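Local coordinates for protein dienelactone hydrolase (Anabaena variabilis, PDB 2O2G) that probably acts as a hydrolase, as a member of the dienelactone hydrolase family with the alpha/beta-hydrolase fold, at residues Leu39-Ser44 with Ser96-Ala101; Val15-Gly20 with Ala66-Asp71; Arg190-Pro195 with Ala211-Glu216. All blocks are in the same frame, centred on the assembly; numbering follows the deposited sequence.

Contact 1 of 3, residues Leu39-Ser44 with Ser96-Ala101; sequences LFAHGS and SRLVGA. With SO4 (sulfate ion), chain B.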
# COMPACT_ATOMS: atom_id res chain seq x y z
N LEU A 39 1.63 -4.33 3.72
CA LEU A 39 2.35 -3.11 4.00
C LEU A 39 1.63 -1.96 3.29
O LEU A 39 1.40 -2.01 2.07
CB LEU A 39 3.78 -3.24 3.54
CG LEU A 39 4.76 -2.07 3.78
CD1 LEU A 39 5.00 -1.68 5.22
CD2 LEU A 39 6.07 -2.47 3.19
N PHE A 40 1.27 -0.92 4.06
CA PHE A 40 0.54 0.24 3.53
C PHE A 40 1.42 1.43 3.15
O PHE A 40 2.22 1.84 3.95
CB PHE A 40 -0.44 0.76 4.58
CG PHE A 40 -1.65 -0.06 4.73
CD1 PHE A 40 -1.58 -1.29 5.34
CD2 PHE A 40 -2.89 0.42 4.32
CE1 PHE A 40 -2.71 -2.06 5.50
CE2 PHE A 40 -4.02 -0.34 4.50
CZ PHE A 40 -3.93 -1.58 5.07
N ALA A 41 1.29 1.93 1.92
CA ALA A 41 1.95 3.15 1.45
C ALA A 41 0.88 4.21 1.52
O ALA A 41 -0.09 4.13 0.77
CB ALA A 41 2.43 2.98 0.02
N HIS A 42 1.03 5.17 2.42
CA HIS A 42 0.05 6.22 2.62
C HIS A 42 0.20 7.25 1.51
O HIS A 42 1.20 7.24 0.76
CB HIS A 42 0.20 6.85 4.03
CG HIS A 42 1.55 7.47 4.29
ND1 HIS A 42 1.98 8.62 3.66
CD2 HIS A 42 2.57 7.09 5.11
CE1 HIS A 42 3.21 8.92 4.07
NE2 HIS A 42 3.58 8.01 4.97
N GLY A 43 -0.81 8.09 1.36
CA GLY A 43 -0.74 9.17 0.34
C GLY A 43 0.11 10.33 0.80
O GLY A 43 0.53 10.39 1.99
N SER A 44 0.34 11.28 -0.11
CA SER A 44 1.21 12.41 0.13
C SER A 44 0.65 13.29 1.21
O SER A 44 -0.50 13.71 1.13
CB SER A 44 1.40 13.24 -1.15
OG SER A 44 1.96 12.45 -2.18
N SER A 96 11.70 3.67 -2.34
CA SER A 96 12.87 3.10 -1.69
C SER A 96 12.53 2.85 -0.23
O SER A 96 13.00 1.89 0.35
CB SER A 96 14.10 4.02 -1.77
OG SER A 96 13.96 5.12 -0.86
N ARG A 97 11.74 3.72 0.37
CA ARG A 97 11.36 3.53 1.77
C ARG A 97 10.50 2.31 1.94
O ARG A 97 10.68 1.55 2.87
CB ARG A 97 10.64 4.79 2.31
CG ARG A 97 11.55 6.02 2.31
CD ARG A 97 12.58 5.84 3.42
NE ARG A 97 13.58 6.86 3.42
CZ ARG A 97 13.41 8.08 3.89
NH1 ARG A 97 12.25 8.45 4.40
NH2 ARG A 97 14.41 8.93 3.82
N LEU A 98 9.61 2.09 1.00
CA LEU A 98 8.75 0.89 1.00
C LEU A 98 9.59 -0.39 0.79
O LEU A 98 9.37 -1.39 1.47
CB LEU A 98 7.69 1.04 -0.07
CG LEU A 98 6.41 0.24 0.02
CD1 LEU A 98 5.76 0.39 1.41
CD2 LEU A 98 5.49 0.75 -1.07
N VAL A 99 10.56 -0.33 -0.12
CA VAL A 99 11.48 -1.45 -0.35
C VAL A 99 12.21 -1.76 0.97
O VAL A 99 12.36 -2.92 1.33
CB VAL A 99 12.52 -1.15 -1.48
CG1 VAL A 99 13.66 -2.16 -1.54
CG2 VAL A 99 11.82 -1.06 -2.83
N GLY A 100 12.68 -0.70 1.65
CA GLY A 100 13.36 -0.80 2.97
C GLY A 100 12.49 -1.47 4.02
O GLY A 100 12.94 -2.39 4.73
N ALA A 101 11.24 -1.03 4.13
CA ALA A 101 10.27 -1.68 5.04
C ALA A 101 9.98 -3.13 4.69
O ALA A 101 9.72 -3.96 5.59
CB ALA A 101 8.97 -0.88 5.10
S SO4 B . -4.44 8.39 2.60
O1 SO4 B . -3.23 7.63 2.85
O2 SO4 B . -4.44 9.46 3.56
O3 SO4 B . -5.56 7.53 2.92
O4 SO4 B . -4.53 8.87 1.23
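Leu-39 and Leu-98 meet with their side chains running past one another in opposite directions, and the methyl pair Leu-39 CD2 and Leu-98 CD1, at 3.4 Å, is a little closer than two methyls normally come. Leu-98 works as a fork: CD1 lies against Leu-39, while its other methyl, CD2, reaches Ala-41 CB at 3.9 Å, so one residue of helix 91-107 covers two positions of strand 36-41. A turn further along the helix, Ala-101 CB sits 3.8 Å from Leu-39 CD2. With CG of Leu-39 trans to its own nitrogen (chi1 -178°), CD2 extends into the angle between Leu-98 and Ala-101. Strand and helix run almost antiparallel, their short axes 9.9 Å apart, the usual layering of a helix on the central sheet of an alpha/beta-hydrolase fold.

Further apolar side chains surround this layer. Leu-68 and Ile-70 of the neighbouring strand both touch Leu-39, and Ala-131 of helix 123-134 backs Leu-98; Phe-40 points to the other face of the sheet, against helix 51-63. Beyond the strand end the chain turns polar. His-42 ND1 donates to Gly-43 O at 2.8 Å, nearly straight and in the imidazole plane, though it approaches from above the carbonyl plane, and Leu-72 N bonds to NE2. Gly-43 N donates almost straight to O1 of a sulfate, probably a crystallisation component, at 2.9 Å; Ser-46, Ser-50, Arg-52 and Arg-145 also bond to this anion.

The chemistry therefore divides sharply: purely apolar contacts join the strand to the helix, while the loop after it, with an imidazole bonded at both nitrogens and consistent with a neutral ring, presents a backbone N-H to an anion.

Contact 2 of 3, residues Val15-Gly20 with Ala66-Asp71; sequences VSVSVG and ATLLID. With EDO (1,2-ethanediol), chain D.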
# COMPACT_ATOMS: atom_id res chain seq x y z
N VAL A 15 6.35 -0.17 16.29
CA VAL A 15 7.67 -0.61 15.87
C VAL A 15 8.52 0.52 15.26
O VAL A 15 7.99 1.52 14.79
CB VAL A 15 7.54 -1.79 14.88
CG1 VAL A 15 6.72 -2.90 15.52
CG2 VAL A 15 6.88 -1.38 13.54
N SER A 16 9.84 0.35 15.31
CA SER A 16 10.80 1.22 14.65
C SER A 16 11.41 0.40 13.51
O SER A 16 12.09 -0.59 13.77
CB SER A 16 11.88 1.70 15.61
OG SER A 16 12.66 2.71 14.96
N VAL A 17 11.10 0.78 12.29
CA VAL A 17 11.52 0.12 11.05
C VAL A 17 12.80 0.82 10.50
O VAL A 17 12.75 1.96 10.05
CB VAL A 17 10.41 0.18 10.02
CG1 VAL A 17 10.85 -0.47 8.66
CG2 VAL A 17 9.11 -0.48 10.53
N SER A 18 13.93 0.13 10.58
CA SER A 18 15.19 0.65 10.10
C SER A 18 15.34 0.45 8.59
O SER A 18 15.13 -0.66 8.06
CB SER A 18 16.36 -0.04 10.81
OG SER A 18 16.43 0.38 12.16
N VAL A 19 15.66 1.54 7.90
CA VAL A 19 15.85 1.55 6.47
C VAL A 19 17.11 2.34 6.28
O VAL A 19 17.09 3.56 6.27
CB VAL A 19 14.69 2.19 5.74
CG1 VAL A 19 14.97 2.29 4.24
CG2 VAL A 19 13.40 1.37 5.99
N GLY A 20 18.23 1.65 6.23
CA GLY A 20 19.51 2.31 6.10
C GLY A 20 19.71 3.23 7.28
O GLY A 20 19.55 2.83 8.44
N ALA A 66 -2.13 -9.95 8.55
CA ALA A 66 -1.27 -9.06 9.30
C ALA A 66 -1.21 -7.76 8.56
O ALA A 66 -1.43 -7.74 7.34
CB ALA A 66 0.14 -9.64 9.42
N THR A 67 -0.90 -6.68 9.28
CA THR A 67 -0.74 -5.35 8.65
C THR A 67 0.42 -4.54 9.26
O THR A 67 0.71 -4.66 10.45
CB THR A 67 -2.03 -4.49 8.77
OG1 THR A 67 -2.33 -4.21 10.16
CG2 THR A 67 -3.22 -5.20 8.13
N LEU A 68 1.07 -3.75 8.42
CA LEU A 68 2.10 -2.77 8.84
C LEU A 68 1.75 -1.42 8.21
O LEU A 68 1.81 -1.25 7.01
CB LEU A 68 3.50 -3.18 8.44
CG LEU A 68 4.61 -2.17 8.79
CD1 LEU A 68 4.61 -1.88 10.30
CD2 LEU A 68 5.95 -2.67 8.28
N LEU A 69 1.28 -0.51 9.06
CA LEU A 69 0.98 0.86 8.69
C LEU A 69 2.24 1.60 9.08
O LEU A 69 2.62 1.59 10.24
CB LEU A 69 -0.22 1.34 9.48
CG LEU A 69 -1.54 0.70 9.02
CD1 LEU A 69 -2.53 0.68 10.15
CD2 LEU A 69 -2.08 1.43 7.84
N ILE A 70 2.88 2.23 8.11
CA ILE A 70 4.15 2.91 8.30
C ILE A 70 4.18 4.37 7.84
O ILE A 70 3.45 4.78 6.95
CB ILE A 70 5.21 2.08 7.55
CG1 ILE A 70 6.59 2.32 8.12
CG2 ILE A 70 5.13 2.25 6.02
CD1 ILE A 70 7.53 1.25 7.75
N ASP A 71 5.03 5.17 8.46
CA ASP A 71 5.29 6.49 7.98
C ASP A 71 6.44 6.29 6.99
O ASP A 71 7.51 5.78 7.36
CB ASP A 71 5.73 7.44 9.11
CG ASP A 71 4.58 7.85 10.02
OD1 ASP A 71 3.41 7.84 9.58
OD2 ASP A 71 4.88 8.21 11.17
C1 EDO D . 6.14 4.54 16.96
O1 EDO D . 6.14 3.36 16.11
C2 EDO D . 7.15 4.50 18.09
O2 EDO D . 8.33 3.75 17.74
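Val-17 and Ile-70 bring their CA atoms within 8.3 Å where strand segment 15-19 passes strand segment 66-70 at a signed crossing angle of -76°; with the short axes no closer than 9.5 Å, spacing and steep crossing together exclude backbone pairing. Both belong to the mixed sheet of the alpha/beta-hydrolase fold. Strand 12-19 is its outermost strand on this side and pairs antiparallel with strand 22-29, which itself lies next to strand 66-70. The sheet thus twists and curls enough for its edge to fold back across the strand after next, and the two meet through side chains rather than backbones.

Ile-70 supplies the central point of touch. Its extended chain (chi2 161°) carries CD1 onto the branched end of Val-17, where that one methyl lies 3.6 Å from CG2 of Val-17 and 3.8 Å from CG1 of the same valine. The two side chains meet at about a right angle, an end butting against a fork. Leu-68 lies two residues back along its strand, facing the same way, and divides its methyls between two partners: CD1 comes 4.0 Å from Val-15 CG2, while CD2 makes a looser approach to Val-17 CG2 at 4.5 Å. Methyl groups do nearly all the touching.

Helix 91-107 closes the same apolar layer, with Ala-101 against both Val-17 and Ile-70, and Trp-104 against Val-15 and Val-17. Across the sheet, Leu-69 and Thr-67 instead face helix 51-63. The serines between the valines, Ser-16 and Ser-18, are exposed, which gives the edge strand one greasy side and one wet side. At Val-15 a molecule of 1,2-ethanediol, most likely a crystallisation additive, donates from its O1 to Val-15 O at 2.9 Å.

Contact 3 of 3, residues Arg190-Pro195 with Ala211-Glu216; sequences RLVIIP and AQLASE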
# COMPACT_ATOMS: atom_id res chain seq x y z
N ARG A 190 -6.30 -6.60 -12.48
CA ARG A 190 -7.71 -6.18 -12.59
C ARG A 190 -7.87 -4.74 -12.22
O ARG A 190 -7.16 -4.23 -11.35
CB ARG A 190 -8.61 -7.00 -11.69
CG ARG A 190 -10.12 -6.82 -11.90
CD ARG A 190 -10.85 -7.88 -11.10
NE ARG A 190 -10.47 -9.19 -11.62
CZ ARG A 190 -10.39 -10.32 -10.92
NH1 ARG A 190 -10.69 -10.35 -9.63
NH2 ARG A 190 -9.98 -11.44 -11.52
N LEU A 191 -8.80 -4.08 -12.92
CA LEU A 191 -9.22 -2.72 -12.60
C LEU A 191 -10.69 -2.82 -12.25
O LEU A 191 -11.49 -3.38 -13.02
CB LEU A 191 -9.04 -1.77 -13.77
CG LEU A 191 -9.57 -0.32 -13.72
CD1 LEU A 191 -9.00 0.51 -12.64
CD2 LEU A 191 -9.27 0.38 -15.07
N VAL A 192 -11.03 -2.28 -11.09
CA VAL A 192 -12.40 -2.23 -10.67
C VAL A 192 -12.75 -0.83 -10.24
O VAL A 192 -11.94 -0.14 -9.61
CB VAL A 192 -12.74 -3.30 -9.57
CG1 VAL A 192 -11.96 -3.07 -8.31
CG2 VAL A 192 -14.24 -3.33 -9.30
N ILE A 193 -13.98 -0.44 -10.54
CA ILE A 193 -14.49 0.88 -10.30
C ILE A 193 -15.61 0.85 -9.25
O ILE A 193 -16.58 0.07 -9.37
CB ILE A 193 -15.05 1.48 -11.61
CG1 ILE A 193 -13.97 1.44 -12.72
CG2 ILE A 193 -15.52 2.87 -11.39
CD1 ILE A 193 -14.42 2.06 -14.01
N ILE A 194 -15.50 1.72 -8.26
CA ILE A 194 -16.56 1.80 -7.24
C ILE A 194 -17.48 2.92 -7.71
O ILE A 194 -17.05 4.08 -7.83
CB ILE A 194 -16.02 1.98 -5.83
CG1 ILE A 194 -15.19 0.74 -5.44
CG2 ILE A 194 -17.16 2.21 -4.85
CD1 ILE A 194 -14.40 0.90 -4.18
N PRO A 195 -18.73 2.56 -8.05
CA PRO A 195 -19.58 3.59 -8.62
C PRO A 195 -19.86 4.76 -7.70
O PRO A 195 -20.01 4.58 -6.50
CB PRO A 195 -20.87 2.86 -8.93
CG PRO A 195 -20.85 1.62 -8.11
CD PRO A 195 -19.42 1.26 -7.97
N ALA A 211 -12.06 -1.74 1.10
CA ALA A 211 -11.52 -2.72 2.04
C ALA A 211 -11.95 -4.15 1.73
O ALA A 211 -11.13 -5.11 1.83
CB ALA A 211 -11.95 -2.38 3.39
N GLN A 212 -13.22 -4.29 1.35
CA GLN A 212 -13.72 -5.61 1.03
C GLN A 212 -12.96 -6.17 -0.20
O GLN A 212 -12.52 -7.30 -0.20
CB GLN A 212 -15.24 -5.60 0.81
CG GLN A 212 -16.15 -5.35 2.07
CD GLN A 212 -17.64 -5.12 1.69
OE1 GLN A 212 -17.95 -4.35 0.76
NE2 GLN A 212 -18.55 -5.76 2.42
N LEU A 213 -12.84 -5.37 -1.25
CA LEU A 213 -12.11 -5.77 -2.46
C LEU A 213 -10.66 -6.08 -2.20
O LEU A 213 -10.11 -7.03 -2.77
CB LEU A 213 -12.21 -4.66 -3.52
CG LEU A 213 -13.64 -4.46 -4.05
CD1 LEU A 213 -13.86 -3.06 -4.61
CD2 LEU A 213 -13.95 -5.53 -5.06
N ALA A 214 -10.03 -5.26 -1.35
CA ALA A 214 -8.64 -5.47 -0.99
C ALA A 214 -8.50 -6.77 -0.19
O ALA A 214 -7.63 -7.58 -0.48
CB ALA A 214 -8.09 -4.25 -0.20
N SER A 215 -9.36 -7.00 0.80
CA SER A 215 -9.33 -8.23 1.55
C SER A 215 -9.43 -9.48 0.65
O SER A 215 -8.61 -10.39 0.78
CB SER A 215 -10.46 -8.27 2.57
OG SER A 215 -10.36 -9.44 3.33
N GLU A 216 -10.41 -9.51 -0.25
CA GLU A 216 -10.56 -10.65 -1.19
C GLU A 216 -9.28 -10.90 -1.97
O GLU A 216 -8.84 -12.05 -2.15
CB GLU A 216 -11.71 -10.38 -2.19
CG GLU A 216 -13.03 -10.59 -1.51
CD GLU A 216 -14.21 -10.10 -2.30
OE1 GLU A 216 -14.04 -9.21 -3.16
OE2 GLU A 216 -15.32 -10.62 -2.03
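Leu-213 gives up the most surface here, and it does so to two residues of one strand, Val-192 and Ile-194. Projecting from helix 206-221, it touches both through a single methyl: CD1 lies 4.0 Å from Ile-194 CD1 and 4.2 Å from Val-192 CG1. These are ordinary, unstrained van der Waals distances, and the contact is apolar throughout. Val-192 and Leu-213 also have the CA atoms nearest each other across the two segments, 8.9 Å apart, a spacing that side chains reaching from both sides bridge here.

Each partner meets the leucine differently. Ile-194 slides alongside it in the opposite sense, and besides its terminal methyl offers CG1, 4.1 Å from Leu-213 CD1, so a length of chain rather than a point lies against the methyl. Val-192 comes in at a slant with one branch. A chi1 of 63° places its CG1 in the position flanked by both main-chain bonds, and from there this methyl leads toward the helix. Two residues apart on an extended strand, valine and isoleucine face the same way, while Ile-193 between them points away from the helix. Burial is uneven: Ile-194 is enclosed, whereas Val-192 and Leu-213 remain partly exposed, as befits the edge strand of the sheet and the helix beside it.

In the fold this is the last strand-helix unit, with strand 189-194 the outermost on its side of the sheet and hydrogen-bonded along its inner edge to strand 163-168. Ala-209 and Val-210 of helix 206-221 add to the cover on Ile-194; Ala-211 and Ser-215 pack on helix 51-63, and helix 172-184 covers Leu-191 and Ile-193 on the other face of the sheet.

Contacts 1 and 2 are close neighbours, their centres 9 Å apart, because strands 36-41 and 66-70 adjoin in the sheet: Phe-40 N lies 3.0 Å from Leu-68 O, a probable hydrogen bond, and Leu-39 CD1 packs on Leu-68 CD2 at 3.4 Å. Contact 3 lies at the opposite edge of the sheet from strand 12-19 of contact 2, about 21 Å from contact 1 and 25 Å from contact 2 between centres. Contact 1 touches the presumed active site, since the side chain of Ala-41 packs on the likely nucleophile elbow around Ser-122. The loop joining the strand and helix of contact 3 carries His-199, which may complete a triad with Ser-122 and Asp-171.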